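Local coordinates for maternal protein tudor (PDB 3NTK) that binds partner proteins in a methylarginine-dependent way, recognising the Piwi protein Aubergine, and is required for primordial germ cell formation, at residues K77-F82 / G86-T91; E141-K146 / V152-Y157; Q127-T132 / E164-C169. All blocks are in the same frame, centred on the assembly; numbering follows the deposited sequence.

Interaction 1 of 3, residues K77-F82 / G86-T91; sequences KCEVHF and GNNAVT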
ATOM      1  N   LYS A  77      12.350  -5.307 -18.351  1.00 38.47           N
ATOM      2  CA  LYS A  77      11.197  -5.396 -17.460  1.00 37.35           C
ATOM      3  C   LYS A  77      11.642  -5.546 -16.012  1.00 35.96           C
ATOM      4  O   LYS A  77      12.697  -6.109 -15.733  1.00 35.16           O
ATOM      5  CB  LYS A  77      10.326  -6.604 -17.809  1.00 38.47           C
ATOM      6  CG  LYS A  77       9.665  -6.570 -19.172  1.00 40.41           C
ATOM      7  CD  LYS A  77       8.814  -7.819 -19.343  1.00 41.22           C
ATOM      8  CE  LYS A  77       8.086  -7.843 -20.672  1.00 42.53           C
ATOM      9  NZ  LYS A  77       7.198  -9.039 -20.757  1.00 43.07           N
ATOM     10  N   CYS A  78      10.821  -5.041 -15.097  1.00 34.20           N
ATOM     11  CA  CYS A  78      11.099  -5.142 -13.669  1.00 33.34           C
ATOM     12  C   CYS A  78       9.800  -5.306 -12.909  1.00 31.17           C
ATOM     13  O   CYS A  78       8.763  -4.771 -13.308  1.00 30.48           O
ATOM     14  CB  CYS A  78      11.786  -3.879 -13.136  1.00 34.11           C
ATOM     15  SG  CYS A  78      13.516  -3.646 -13.558  1.00 37.73           S
ATOM     16  N   GLU A  79       9.853  -6.058 -11.816  1.00 30.48           N
ATOM     17  CA  GLU A  79       8.685  -6.205 -10.970  1.00 30.05           C
ATOM     18  C   GLU A  79       8.909  -5.099  -9.945  1.00 27.99           C
ATOM     19  O   GLU A  79       9.960  -5.047  -9.306  1.00 28.04           O
ATOM     20  CB  GLU A  79       8.662  -7.557 -10.257  1.00 31.86           C
ATOM     21  CG  GLU A  79       7.368  -7.791  -9.496  1.00 39.27           C
ATOM     22  CD  GLU A  79       7.496  -8.849  -8.416  1.00 42.93           C
ATOM     23  OE1 GLU A  79       7.970  -9.964  -8.723  1.00 45.85           O
ATOM     24  OE2 GLU A  79       7.118  -8.565  -7.260  1.00 46.74           O
ATOM     25  N   VAL A  80       7.945  -4.202  -9.802  1.00 26.67           N
ATOM     26  CA  VAL A  80       8.099  -3.114  -8.855  1.00 26.24           C
ATOM     27  C   VAL A  80       6.988  -3.109  -7.823  1.00 25.85           C
ATOM     28  O   VAL A  80       5.947  -3.740  -8.002  1.00 28.43           O
ATOM     29  CB  VAL A  80       8.101  -1.740  -9.564  1.00 25.82           C
ATOM     30  CG1 VAL A  80       9.181  -1.712 -10.635  1.00 24.74           C
ATOM     31  CG2 VAL A  80       6.729  -1.460 -10.175  1.00 25.95           C
ATOM     32  N   HIS A  81       7.235  -2.396  -6.736  1.00 24.07           N
ATOM     33  CA  HIS A  81       6.266  -2.246  -5.669  1.00 23.20           C
ATOM     34  C   HIS A  81       5.978  -0.758  -5.563  1.00 22.74           C
ATOM     35  O   HIS A  81       6.892   0.040  -5.332  1.00 21.23           O
ATOM     36  CB  HIS A  81       6.834  -2.750  -4.344  1.00 25.83           C
ATOM     37  CG  HIS A  81       5.875  -2.635  -3.202  1.00 24.82           C
ATOM     38  ND1 HIS A  81       5.927  -1.609  -2.284  1.00 27.09           N
ATOM     39  CD2 HIS A  81       4.811  -3.397  -2.855  1.00 24.35           C
ATOM     40  CE1 HIS A  81       4.938  -1.745  -1.419  1.00 25.57           C
ATOM     41  NE2 HIS A  81       4.245  -2.823  -1.743  1.00 28.36           N
ATOM     42  N   PHE A  82       4.719  -0.376  -5.758  1.00 22.22           N
ATOM     43  CA  PHE A  82       4.338   1.028  -5.667  1.00 22.22           C
ATOM     44  C   PHE A  82       4.159   1.346  -4.188  1.00 22.66           C
ATOM     45  O   PHE A  82       3.128   1.051  -3.581  1.00 23.30           O
ATOM     46  CB  PHE A  82       3.065   1.258  -6.478  1.00 23.78           C
ATOM     47  CG  PHE A  82       3.262   1.040  -7.953  1.00 25.31           C
ATOM     48  CD1 PHE A  82       4.072   1.901  -8.689  1.00 25.97           C
ATOM     49  CD2 PHE A  82       2.670  -0.039  -8.600  1.00 23.81           C
ATOM     50  CE1 PHE A  82       4.288   1.688 -10.057  1.00 24.41           C
ATOM     51  CE2 PHE A  82       2.881  -0.259  -9.963  1.00 25.45           C
ATOM     52  CZ  PHE A  82       3.691   0.608 -10.690  1.00 24.43           C
ATOM     53  N   GLY A  86       0.792   0.211  -2.208  1.00 27.59           N
ATOM     54  CA  GLY A  86       0.893  -1.179  -1.800  1.00 27.87           C
ATOM     55  C   GLY A  86       0.749  -2.312  -2.800  1.00 29.27           C
ATOM     56  O   GLY A  86       0.698  -3.472  -2.388  1.00 30.27           O
ATOM     57  N   ASN A  87       0.701  -1.996  -4.090  1.00 29.12           N
ATOM     58  CA  ASN A  87       0.554  -3.025  -5.119  1.00 28.99           C
ATOM     59  C   ASN A  87       1.831  -3.261  -5.925  1.00 29.62           C
ATOM     60  O   ASN A  87       2.668  -2.368  -6.054  1.00 27.05           O
ATOM     61  CB  ASN A  87      -0.603  -2.679  -6.059  1.00 30.16           C
ATOM     62  CG  ASN A  87      -0.317  -1.457  -6.909  1.00 31.68           C
ATOM     63  OD1 ASN A  87       0.043  -0.398  -6.394  1.00 35.57           O
ATOM     64  ND2 ASN A  87      -0.477  -1.596  -8.220  1.00 28.75           N
ATOM     65  N   ASN A  88       1.972  -4.469  -6.467  1.00 29.10           N
ATOM     66  CA  ASN A  88       3.131  -4.811  -7.283  1.00 30.21           C
ATOM     67  C   ASN A  88       2.700  -5.028  -8.726  1.00 31.65           C
ATOM     68  O   ASN A  88       1.574  -5.446  -8.994  1.00 32.42           O
ATOM     69  CB  ASN A  88       3.800  -6.084  -6.760  1.00 31.50           C
ATOM     70  CG  ASN A  88       4.491  -5.872  -5.433  1.00 32.97           C
ATOM     71  OD1 ASN A  88       3.913  -5.313  -4.509  1.00 36.49           O
ATOM     72  ND2 ASN A  88       5.732  -6.323  -5.331  1.00 35.44           N
ATOM     73  N   ALA A  89       3.605  -4.747  -9.654  1.00 30.47           N
ATOM     74  CA  ALA A  89       3.308  -4.917 -11.067  1.00 30.39           C
ATOM     75  C   ALA A  89       4.595  -4.952 -11.866  1.00 30.65           C
ATOM     76  O   ALA A  89       5.626  -4.445 -11.424  1.00 29.91           O
ATOM     77  CB  ALA A  89       2.429  -3.777 -11.551  1.00 29.28           C
ATOM     78  N   VAL A  90       4.532  -5.571 -13.038  1.00 30.35           N
ATOM     79  CA  VAL A  90       5.684  -5.661 -13.921  1.00 30.32           C
ATOM     80  C   VAL A  90       5.547  -4.499 -14.893  1.00 30.10           C
ATOM     81  O   VAL A  90       4.473  -4.284 -15.453  1.00 29.66           O
ATOM     82  CB  VAL A  90       5.680  -6.981 -14.720  1.00 32.21           C
ATOM     83  CG1 VAL A  90       6.848  -7.002 -15.698  1.00 31.65           C
ATOM     84  CG2 VAL A  90       5.761  -8.167 -13.767  1.00 32.37           C
ATOM     85  N   THR A  91       6.624  -3.745 -15.078  1.00 28.86           N
ATOM     86  CA  THR A  91       6.594  -2.600 -15.980  1.00 30.72           C
ATOM     87  C   THR A  91       7.918  -2.433 -16.717  1.00 29.16           C
ATOM     88  O   THR A  91       8.912  -3.056 -16.365  1.00 28.76           O
ATOM     89  CB  THR A  91       6.278  -1.297 -15.209  1.00 32.53           C
ATOM     90  OG1 THR A  91       6.194  -0.201 -16.128  1.00 33.41           O
ATOM     91  CG2 THR A  91       7.362  -1.007 -14.178  1.00 32.75           C
TER
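Cys78 and Thr91 bond to each other through both their backbone groups. The Cys78 N to Thr91 O and Thr91 N to Cys78 O bonds are each 3.0 Å. The next hydrogen-bonded pair is Val80 with Ala89. Its bond from Val80 N to Ala89 O is 2.8 Å and almost straight, 177° at the hydrogen. Near the turn, Phe82 N bonds to Asn87 O at 2.9 Å, and a weak bent bond runs from Gly86 N to Phe82 O. Gly86 has a positive phi, a conformation that favours glycine.

One side-chain hydrogen bond crosses between the strands. Asn88 ND2 donates a hydrogen bond to Glu79 OE2, 3.3 Å away. The oxygen accepts it through its anti lone pair, and the carboxylate and amide planes stand 57° apart. Glu79 has CG anti to the backbone N (chi1 -173°), and its extended chain carries the carboxylate to the Asn88 amide, which it meets at a slant. Val90 lies on the same face of the sheet, with CG1 4.1 Å from Lys77 CB.

The other face carries Cys78, Val80, Phe82, Asn87, Ala89 and Thr91. The Phe82 ring meets the Ala89 methyl at its edge, CE2 to CB 3.9 Å. Within its own strand, Val80 CG2 lies over one face of this ring, towards the rim. Val80 CG1 also packs on Thr91 CG2, at 4.0 Å. The Thr91 hydroxyl turns instead to Gln57 O and Gln93 N.

This antiparallel hairpin forms the last two strands of the four-stranded Tudor sheet. Strand 63-72 pairs with strand 78-82 on its other side. Phe58 and Tyr65, from strands 53-58 and 63-72, meet the Phe82 ring, and Tyr65 does so edge-to-face.

Interaction 2 of 3, residues E141-K146 / V152-Y157; sequences EILATK and VVRLFY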
ATOM      1  N   GLU A 141      -6.015  -0.369  15.120  1.00 26.54           N
ATOM      2  CA  GLU A 141      -5.371  -0.049  16.380  1.00 28.11           C
ATOM      3  C   GLU A 141      -3.980  -0.620  16.142  1.00 27.39           C
ATOM      4  O   GLU A 141      -3.845  -1.809  15.868  1.00 24.61           O
ATOM      5  CB  GLU A 141      -6.033  -0.781  17.552  1.00 29.69           C
ATOM      6  CG  GLU A 141      -5.581  -0.277  18.921  1.00 34.86           C
ATOM      7  CD  GLU A 141      -5.860  -1.263  20.049  1.00 37.57           C
ATOM      8  OE1 GLU A 141      -6.859  -2.011  19.965  1.00 39.81           O
ATOM      9  OE2 GLU A 141      -5.086  -1.277  21.031  1.00 39.64           O
ATOM     10  N   ILE A 142      -2.953   0.223  16.206  1.00 27.06           N
ATOM     11  CA  ILE A 142      -1.591  -0.253  15.984  1.00 28.97           C
ATOM     12  C   ILE A 142      -0.997  -0.772  17.287  1.00 30.79           C
ATOM     13  O   ILE A 142      -0.741  -0.007  18.219  1.00 29.77           O
ATOM     14  CB  ILE A 142      -0.692   0.862  15.410  1.00 31.04           C
ATOM     15  CG1 ILE A 142      -1.317   1.420  14.132  1.00 31.11           C
ATOM     16  CG2 ILE A 142       0.699   0.310  15.097  1.00 30.05           C
ATOM     17  CD1 ILE A 142      -0.518   2.542  13.495  1.00 33.44           C
ATOM     18  N   LEU A 143      -0.786  -2.082  17.345  1.00 29.39           N
ATOM     19  CA  LEU A 143      -0.243  -2.711  18.535  1.00 31.86           C
ATOM     20  C   LEU A 143       1.275  -2.644  18.549  1.00 33.01           C
ATOM     21  O   LEU A 143       1.893  -2.619  19.615  1.00 36.08           O
ATOM     22  CB  LEU A 143      -0.701  -4.172  18.612  1.00 32.70           C
ATOM     23  CG  LEU A 143      -2.216  -4.395  18.562  1.00 34.78           C
ATOM     24  CD1 LEU A 143      -2.512  -5.884  18.644  1.00 35.74           C
ATOM     25  CD2 LEU A 143      -2.888  -3.657  19.703  1.00 36.29           C
ATOM     26  N   ALA A 144       1.875  -2.618  17.365  1.00 30.79           N
ATOM     27  CA  ALA A 144       3.321  -2.553  17.258  1.00 30.74           C
ATOM     28  C   ALA A 144       3.778  -2.419  15.816  1.00 30.66           C
ATOM     29  O   ALA A 144       3.015  -2.657  14.875  1.00 27.48           O
ATOM     30  CB  ALA A 144       3.940  -3.797  17.875  1.00 33.23           C
ATOM     31  N   THR A 145       5.033  -2.022  15.657  1.00 29.31           N
ATOM     32  CA  THR A 145       5.640  -1.877  14.345  1.00 29.45           C
ATOM     33  C   THR A 145       6.886  -2.756  14.377  1.00 29.24           C
ATOM     34  O   THR A 145       7.781  -2.539  15.194  1.00 27.93           O
ATOM     35  CB  THR A 145       6.023  -0.412  14.071  1.00 29.22           C
ATOM     36  OG1 THR A 145       4.834   0.385  14.029  1.00 32.20           O
ATOM     37  CG2 THR A 145       6.760  -0.288  12.744  1.00 30.24           C
ATOM     38  N   LYS A 146       6.918  -3.763  13.509  1.00 29.57           N
ATOM     39  CA  LYS A 146       8.039  -4.697  13.437  1.00 30.63           C
ATOM     40  C   LYS A 146       9.295  -4.064  12.864  1.00 30.54           C
ATOM     41  O   LYS A 146       9.249  -2.982  12.284  1.00 30.98           O
ATOM     42  CB  LYS A 146       7.675  -5.903  12.570  1.00 30.03           C
ATOM     43  CG  LYS A 146       6.505  -6.724  13.065  1.00 31.08           C
ATOM     44  CD  LYS A 146       6.231  -7.841  12.076  1.00 34.52           C
ATOM     45  CE  LYS A 146       5.181  -8.806  12.572  1.00 36.34           C
ATOM     46  NZ  LYS A 146       5.030  -9.913  11.597  1.00 41.26           N
ATOM     47  N   VAL A 152       1.483  -4.471  13.339  1.00 22.61           N
ATOM     48  CA  VAL A 152       0.637  -5.574  13.800  1.00 22.67           C
ATOM     49  C   VAL A 152      -0.567  -4.789  14.306  1.00 21.64           C
ATOM     50  O   VAL A 152      -0.422  -3.919  15.155  1.00 21.36           O
ATOM     51  CB  VAL A 152       1.264  -6.361  14.960  1.00 24.41           C
ATOM     52  CG1 VAL A 152       0.249  -7.386  15.492  1.00 24.26           C
ATOM     53  CG2 VAL A 152       2.529  -7.068  14.480  1.00 26.17           C
ATOM     54  N   VAL A 153      -1.749  -5.081  13.775  1.00 21.52           N
ATOM     55  CA  VAL A 153      -2.934  -4.311  14.135  1.00 22.99           C
ATOM     56  C   VAL A 153      -4.194  -5.098  14.483  1.00 23.82           C
ATOM     57  O   VAL A 153      -4.273  -6.307  14.290  1.00 23.17           O
ATOM     58  CB  VAL A 153      -3.324  -3.362  12.966  1.00 24.93           C
ATOM     59  CG1 VAL A 153      -2.110  -2.565  12.495  1.00 23.23           C
ATOM     60  CG2 VAL A 153      -3.907  -4.178  11.803  1.00 23.05           C
ATOM     61  N   ARG A 154      -5.176  -4.374  15.014  1.00 25.99           N
ATOM     62  CA  ARG A 154      -6.491  -4.919  15.323  1.00 26.97           C
ATOM     63  C   ARG A 154      -7.371  -4.105  14.385  1.00 25.31           C
ATOM     64  O   ARG A 154      -7.261  -2.877  14.332  1.00 25.43           O
ATOM     65  CB  ARG A 154      -6.886  -4.663  16.774  1.00 28.43           C
ATOM     66  CG  ARG A 154      -6.152  -5.532  17.769  1.00 34.65           C
ATOM     67  CD  ARG A 154      -6.553  -5.177  19.187  1.00 39.81           C
ATOM     68  NE  ARG A 154      -5.683  -5.818  20.168  1.00 45.45           N
ATOM     69  CZ  ARG A 154      -5.604  -5.456  21.443  1.00 45.93           C
ATOM     70  NH1 ARG A 154      -6.348  -4.458  21.900  1.00 47.09           N
ATOM     71  NH2 ARG A 154      -4.774  -6.086  22.262  1.00 48.82           N
ATOM     72  N   LEU A 155      -8.230  -4.787  13.640  1.00 24.20           N
ATOM     73  CA  LEU A 155      -9.083  -4.128  12.660  1.00 24.27           C
ATOM     74  C   LEU A 155     -10.501  -3.849  13.150  1.00 24.06           C
ATOM     75  O   LEU A 155     -11.113  -4.671  13.839  1.00 24.01           O
ATOM     76  CB  LEU A 155      -9.131  -4.982  11.387  1.00 26.32           C
ATOM     77  CG  LEU A 155      -9.876  -4.453  10.158  1.00 26.86           C
ATOM     78  CD1 LEU A 155      -9.182  -3.216   9.625  1.00 27.29           C
ATOM     79  CD2 LEU A 155      -9.928  -5.543   9.092  1.00 29.22           C
ATOM     80  N   PHE A 156     -11.011  -2.679  12.782  1.00 24.67           N
ATOM     81  CA  PHE A 156     -12.358  -2.269  13.155  1.00 24.49           C
ATOM     82  C   PHE A 156     -13.110  -1.737  11.946  1.00 24.99           C
ATOM     83  O   PHE A 156     -12.514  -1.256  10.979  1.00 23.65           O
ATOM     84  CB  PHE A 156     -12.320  -1.182  14.233  1.00 26.11           C
ATOM     85  CG  PHE A 156     -11.630  -1.604  15.501  1.00 28.87           C
ATOM     86  CD1 PHE A 156     -10.250  -1.765  15.536  1.00 31.23           C
ATOM     87  CD2 PHE A 156     -12.365  -1.861  16.654  1.00 31.59           C
ATOM     88  CE1 PHE A 156      -9.608  -2.181  16.702  1.00 32.70           C
ATOM     89  CE2 PHE A 156     -11.733  -2.276  17.827  1.00 33.19           C
ATOM     90  CZ  PHE A 156     -10.351  -2.437  17.850  1.00 33.39           C
ATOM     91  N   TYR A 157     -14.432  -1.827  12.005  1.00 25.14           N
ATOM     92  CA  TYR A 157     -15.279  -1.333  10.931  1.00 26.79           C
ATOM     93  C   TYR A 157     -16.423  -0.601  11.624  1.00 29.22           C
ATOM     94  O   TYR A 157     -17.135  -1.185  12.439  1.00 28.17           O
ATOM     95  CB  TYR A 157     -15.800  -2.494  10.089  1.00 27.55           C
ATOM     96  CG  TYR A 157     -16.637  -2.054   8.916  1.00 31.31           C
ATOM     97  CD1 TYR A 157     -16.124  -1.189   7.949  1.00 33.06           C
ATOM     98  CD2 TYR A 157     -17.948  -2.501   8.775  1.00 34.60           C
ATOM     99  CE1 TYR A 157     -16.901  -0.779   6.867  1.00 36.84           C
ATOM    100  CE2 TYR A 157     -18.729  -2.102   7.702  1.00 36.44           C
ATOM    101  CZ  TYR A 157     -18.204  -1.245   6.756  1.00 37.09           C
ATOM    102  OH  TYR A 157     -18.990  -0.860   5.702  1.00 39.40           O
TER
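Glu141 and Arg154 meet through both backbone and side chains. Glu141 N bonds to Arg154 O at 2.9 Å, and Arg154 N returns a bond to Glu141 O at 3.0 Å. The two side chains run alongside each other in the same direction. A salt bridge joins Arg154 NH1 to Glu141 OE1 at 3.2 Å, bent to 135° at the hydrogen. Glu141 CG is anti to the backbone N (chi1 -169°), and its extended chain brings OE1 to NH1, beside an Arg154 chain extended from CG to NE. NH1 reaches OE1 from the syn side, out of the carboxylate plane, and the two flat groups are nearly perpendicular at 86°.

Leu143 crosses Arg154 at about a right angle. Its CD2 lies over one face of the guanidinium, while CD1 is 3.5 Å from Arg154 NE. With an alanine in place of Arg154, the Glu141 carboxylate would probably lose its charged mate and the Leu143 methyls the flat group they lie against.

Two residues, Leu143 and Ala144, sit opposite the single Val152, a classic beta bulge. The hairpin belongs to the mixed sheet, consistent with the OB-fold part of the extended Tudor domain. Val152 O accepts a bond from Leu143 N at 2.9 Å and a weak one from Ala144 N. The bulge turns the CB of Leu143 toward the partner strand.

Further out, Lys146 CE packs on Val152 CG2 at 3.7 Å. The extended Lys146 chain goes on to a salt bridge with Glu112 of strand 109-113.

Interaction 3 of 3, residues Q127-T132 / E164-C169; sequences QSFIDT and EKLQEC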
ATOM      1  N   GLN A 127     -11.962 -11.815   3.273  1.00 28.08           N
ATOM      2  CA  GLN A 127     -11.613 -11.513   1.886  1.00 32.01           C
ATOM      3  C   GLN A 127     -12.793 -10.890   1.132  1.00 32.18           C
ATOM      4  O   GLN A 127     -12.667  -9.816   0.540  1.00 31.74           O
ATOM      5  CB  GLN A 127     -11.169 -12.785   1.161  1.00 34.44           C
ATOM      6  CG  GLN A 127     -10.634 -12.534  -0.238  1.00 40.79           C
ATOM      7  CD  GLN A 127      -9.237 -11.941  -0.230  1.00 43.38           C
ATOM      8  OE1 GLN A 127      -8.769 -11.413  -1.238  1.00 47.68           O
ATOM      9  NE2 GLN A 127      -8.557 -12.040   0.906  1.00 45.38           N
ATOM     10  N   SER A 128     -13.939 -11.566   1.163  1.00 31.41           N
ATOM     11  CA  SER A 128     -15.133 -11.081   0.475  1.00 33.17           C
ATOM     12  C   SER A 128     -15.741  -9.847   1.141  1.00 31.83           C
ATOM     13  O   SER A 128     -16.354  -9.008   0.478  1.00 32.48           O
ATOM     14  CB  SER A 128     -16.183 -12.197   0.391  1.00 34.82           C
ATOM     15  OG  SER A 128     -16.647 -12.569   1.676  1.00 36.91           O
ATOM     16  N   PHE A 129     -15.575  -9.731   2.451  1.00 31.12           N
ATOM     17  CA  PHE A 129     -16.109  -8.587   3.174  1.00 31.83           C
ATOM     18  C   PHE A 129     -15.355  -7.326   2.751  1.00 33.00           C
ATOM     19  O   PHE A 129     -15.957  -6.278   2.510  1.00 31.75           O
ATOM     20  CB  PHE A 129     -15.974  -8.819   4.685  1.00 32.11           C
ATOM     21  CG  PHE A 129     -16.538  -7.711   5.529  1.00 32.34           C
ATOM     22  CD1 PHE A 129     -15.775  -6.586   5.831  1.00 32.47           C
ATOM     23  CD2 PHE A 129     -17.837  -7.793   6.025  1.00 33.55           C
ATOM     24  CE1 PHE A 129     -16.294  -5.559   6.617  1.00 33.49           C
ATOM     25  CE2 PHE A 129     -18.366  -6.771   6.811  1.00 33.98           C
ATOM     26  CZ  PHE A 129     -17.591  -5.652   7.109  1.00 34.35           C
ATOM     27  N   ILE A 130     -14.035  -7.451   2.639  1.00 32.72           N
ATOM     28  CA  ILE A 130     -13.178  -6.338   2.250  1.00 35.73           C
ATOM     29  C   ILE A 130     -13.330  -5.982   0.772  1.00 36.92           C
ATOM     30  O   ILE A 130     -13.401  -4.805   0.419  1.00 35.20           O
ATOM     31  CB  ILE A 130     -11.689  -6.663   2.515  1.00 35.30           C
ATOM     32  CG1 ILE A 130     -11.475  -6.979   3.999  1.00 37.08           C
ATOM     33  CG2 ILE A 130     -10.816  -5.493   2.085  1.00 36.99           C
ATOM     34  CD1 ILE A 130     -11.823  -5.843   4.936  1.00 38.60           C
ATOM     35  N   ASP A 131     -13.379  -6.999  -0.085  1.00 39.58           N
ATOM     36  CA  ASP A 131     -13.513  -6.779  -1.521  1.00 42.84           C
ATOM     37  C   ASP A 131     -14.761  -5.978  -1.864  1.00 43.66           C
ATOM     38  O   ASP A 131     -14.790  -5.262  -2.861  1.00 44.71           O
ATOM     39  CB  ASP A 131     -13.548  -8.112  -2.276  1.00 45.23           C
ATOM     40  CG  ASP A 131     -12.211  -8.833  -2.259  1.00 49.06           C
ATOM     41  OD1 ASP A 131     -11.169  -8.172  -2.460  1.00 51.88           O
ATOM     42  OD2 ASP A 131     -12.200 -10.066  -2.058  1.00 51.29           O
ATOM     43  N   THR A 132     -15.786  -6.101  -1.030  1.00 44.19           N
ATOM     44  CA  THR A 132     -17.048  -5.402  -1.240  1.00 45.06           C
ATOM     45  C   THR A 132     -17.007  -3.956  -0.750  1.00 44.89           C
ATOM     46  O   THR A 132     -17.826  -3.130  -1.158  1.00 43.20           O
ATOM     47  CB  THR A 132     -18.197  -6.135  -0.510  1.00 45.28           C
ATOM     48  OG1 THR A 132     -18.332  -7.457  -1.043  1.00 47.67           O
ATOM     49  CG2 THR A 132     -19.510  -5.390  -0.677  1.00 47.03           C
ATOM     50  N   GLU A 164     -17.189  -8.571  14.944  1.00 35.64           N
ATOM     51  CA  GLU A 164     -18.580  -8.272  15.260  1.00 38.41           C
ATOM     52  C   GLU A 164     -19.383  -7.926  14.011  1.00 36.85           C
ATOM     53  O   GLU A 164     -20.580  -8.193  13.949  1.00 37.75           O
ATOM     54  CB  GLU A 164     -18.668  -7.107  16.249  1.00 40.89           C
ATOM     55  CG  GLU A 164     -20.093  -6.751  16.637  1.00 47.69           C
ATOM     56  CD  GLU A 164     -20.171  -5.535  17.538  1.00 50.06           C
ATOM     57  OE1 GLU A 164     -19.480  -5.522  18.580  1.00 52.29           O
ATOM     58  OE2 GLU A 164     -20.925  -4.595  17.203  1.00 52.09           O
ATOM     59  N   LYS A 165     -18.724  -7.339  13.016  1.00 35.82           N
ATOM     60  CA  LYS A 165     -19.402  -6.955  11.783  1.00 35.04           C
ATOM     61  C   LYS A 165     -19.503  -8.103  10.783  1.00 35.18           C
ATOM     62  O   LYS A 165     -20.204  -7.995   9.778  1.00 33.92           O
ATOM     63  CB  LYS A 165     -18.689  -5.762  11.138  1.00 35.64           C
ATOM     64  CG  LYS A 165     -18.373  -4.644  12.118  1.00 37.57           C
ATOM     65  CD  LYS A 165     -19.619  -4.083  12.788  1.00 39.76           C
ATOM     66  CE  LYS A 165     -20.455  -3.269  11.821  1.00 41.72           C
ATOM     67  NZ  LYS A 165     -21.512  -2.505  12.543  1.00 43.11           N
ATOM     68  N   LEU A 166     -18.787  -9.192  11.048  1.00 34.89           N
ATOM     69  CA  LEU A 166     -18.832 -10.365  10.179  1.00 35.04           C
ATOM     70  C   LEU A 166     -19.987 -11.219  10.696  1.00 36.98           C
ATOM     71  O   LEU A 166     -19.789 -12.167  11.448  1.00 35.65           O
ATOM     72  CB  LEU A 166     -17.516 -11.142  10.255  1.00 32.90           C
ATOM     73  CG  LEU A 166     -16.271 -10.399   9.757  1.00 31.15           C
ATOM     74  CD1 LEU A 166     -15.042 -11.275   9.944  1.00 32.89           C
ATOM     75  CD2 LEU A 166     -16.443 -10.028   8.289  1.00 32.40           C
ATOM     76  N   GLN A 167     -21.196 -10.865  10.278  1.00 38.49           N
ATOM     77  CA  GLN A 167     -22.402 -11.546  10.726  1.00 40.47           C
ATOM     78  C   GLN A 167     -22.533 -13.030  10.402  1.00 38.77           C
ATOM     79  O   GLN A 167     -23.157 -13.768  11.161  1.00 38.19           O
ATOM     80  CB  GLN A 167     -23.628 -10.793  10.205  1.00 42.75           C
ATOM     81  CG  GLN A 167     -23.679  -9.346  10.670  1.00 47.43           C
ATOM     82  CD  GLN A 167     -24.967  -8.654  10.284  1.00 50.06           C
ATOM     83  OE1 GLN A 167     -25.279  -8.513   9.100  1.00 52.30           O
ATOM     84  NE2 GLN A 167     -25.728  -8.223  11.283  1.00 51.83           N
ATOM     85  N   GLU A 168     -21.951 -13.467   9.289  1.00 38.05           N
ATOM     86  CA  GLU A 168     -22.033 -14.867   8.889  1.00 37.43           C
ATOM     87  C   GLU A 168     -21.176 -15.815   9.726  1.00 36.35           C
ATOM     88  O   GLU A 168     -21.263 -17.031   9.563  1.00 35.94           O
ATOM     89  CB  GLU A 168     -21.669 -15.021   7.407  1.00 39.89           C
ATOM     90  CG  GLU A 168     -22.618 -14.301   6.453  1.00 44.03           C
ATOM     91  CD  GLU A 168     -22.161 -12.893   6.101  1.00 47.02           C
ATOM     92  OE1 GLU A 168     -21.726 -12.155   7.011  1.00 48.19           O
ATOM     93  OE2 GLU A 168     -22.246 -12.525   4.910  1.00 48.84           O
ATOM     94  N   CYS A 169     -20.350 -15.271  10.616  1.00 34.70           N
ATOM     95  CA  CYS A 169     -19.507 -16.113  11.460  1.00 35.28           C
ATOM     96  C   CYS A 169     -19.885 -15.998  12.932  1.00 35.78           C
ATOM     97  O   CYS A 169     -20.346 -14.910  13.336  1.00 34.97           O
ATOM     98  CB  CYS A 169     -18.031 -15.739  11.304  1.00 35.40           C
ATOM     99  SG  CYS A 169     -17.250 -16.167   9.715  1.00 38.63           S
ATOM    100  OXT CYS A 169     -19.687 -16.995  13.664  1.00 37.19           O
TER
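Phe129 reaches from its helix to Leu166 and Lys165 near the C-terminus. Its CB lies 3.8 Å from Leu166 CD2. The same methyl meets the ring obliquely, 3.6 Å from Phe129 CG and 3.5 Å from Phe129 CD2. Farther along, Phe129 CE2 is 3.7 Å from the backbone O of Lys165. At the tip, Phe129 CZ comes within 4.2 Å of Lys165 CB. The ring thus spans two successive residues of the tail. The contact is mostly apolar packing, with the ring also against the Lys165 carbonyl oxygen; no hydrogen bond crosses it.

Phe129 has CG anti to the backbone N (chi1 -178°), which extends the ring toward Lys165 and Leu166. Leu166 is the centre of an inverse gamma turn. This turn follows the short helix 162-165, and a type I turn then runs from Leu166 to Cys169. Helix 120-131 and this C-terminal tail pack beside the mixed sheet, which is consistent with the OB-fold part of the extended Tudor domain. Cys169 is joined by a disulfide to Cys121 at the start of that helix, so the chain end is held covalently as well as by packing.

Around the ring, Tyr157 meets Phe129 edge-to-face, and Arg133 makes a cation-pi contact with it. Phe138 of strand 137-145 packs against both Phe129 and its neighbour Ile130. Leu166 in turn touches Asp122 of helix 120-131.

In the fold
Interaction 1 belongs to the four-stranded Tudor sheet, while interaction 2 lies in the separate six-stranded mixed sheet. Their centres are 26 Å apart, on opposite sides of the chain's centre, and their nearest atoms stay about 14 Å from each other. Interaction 3 is also remote from interaction 1, about 12 Å at the nearest atoms. Interactions 2 and 3 do touch, with centres 18 Å apart. Tyr157 O lies 3.7 Å from Lys165 CG, where the hairpin strand meets the C-terminal segment. In sequence, interaction 2 is nested within the loop that interaction 3 closes. The two sheets together make up the body of the extended Tudor domain.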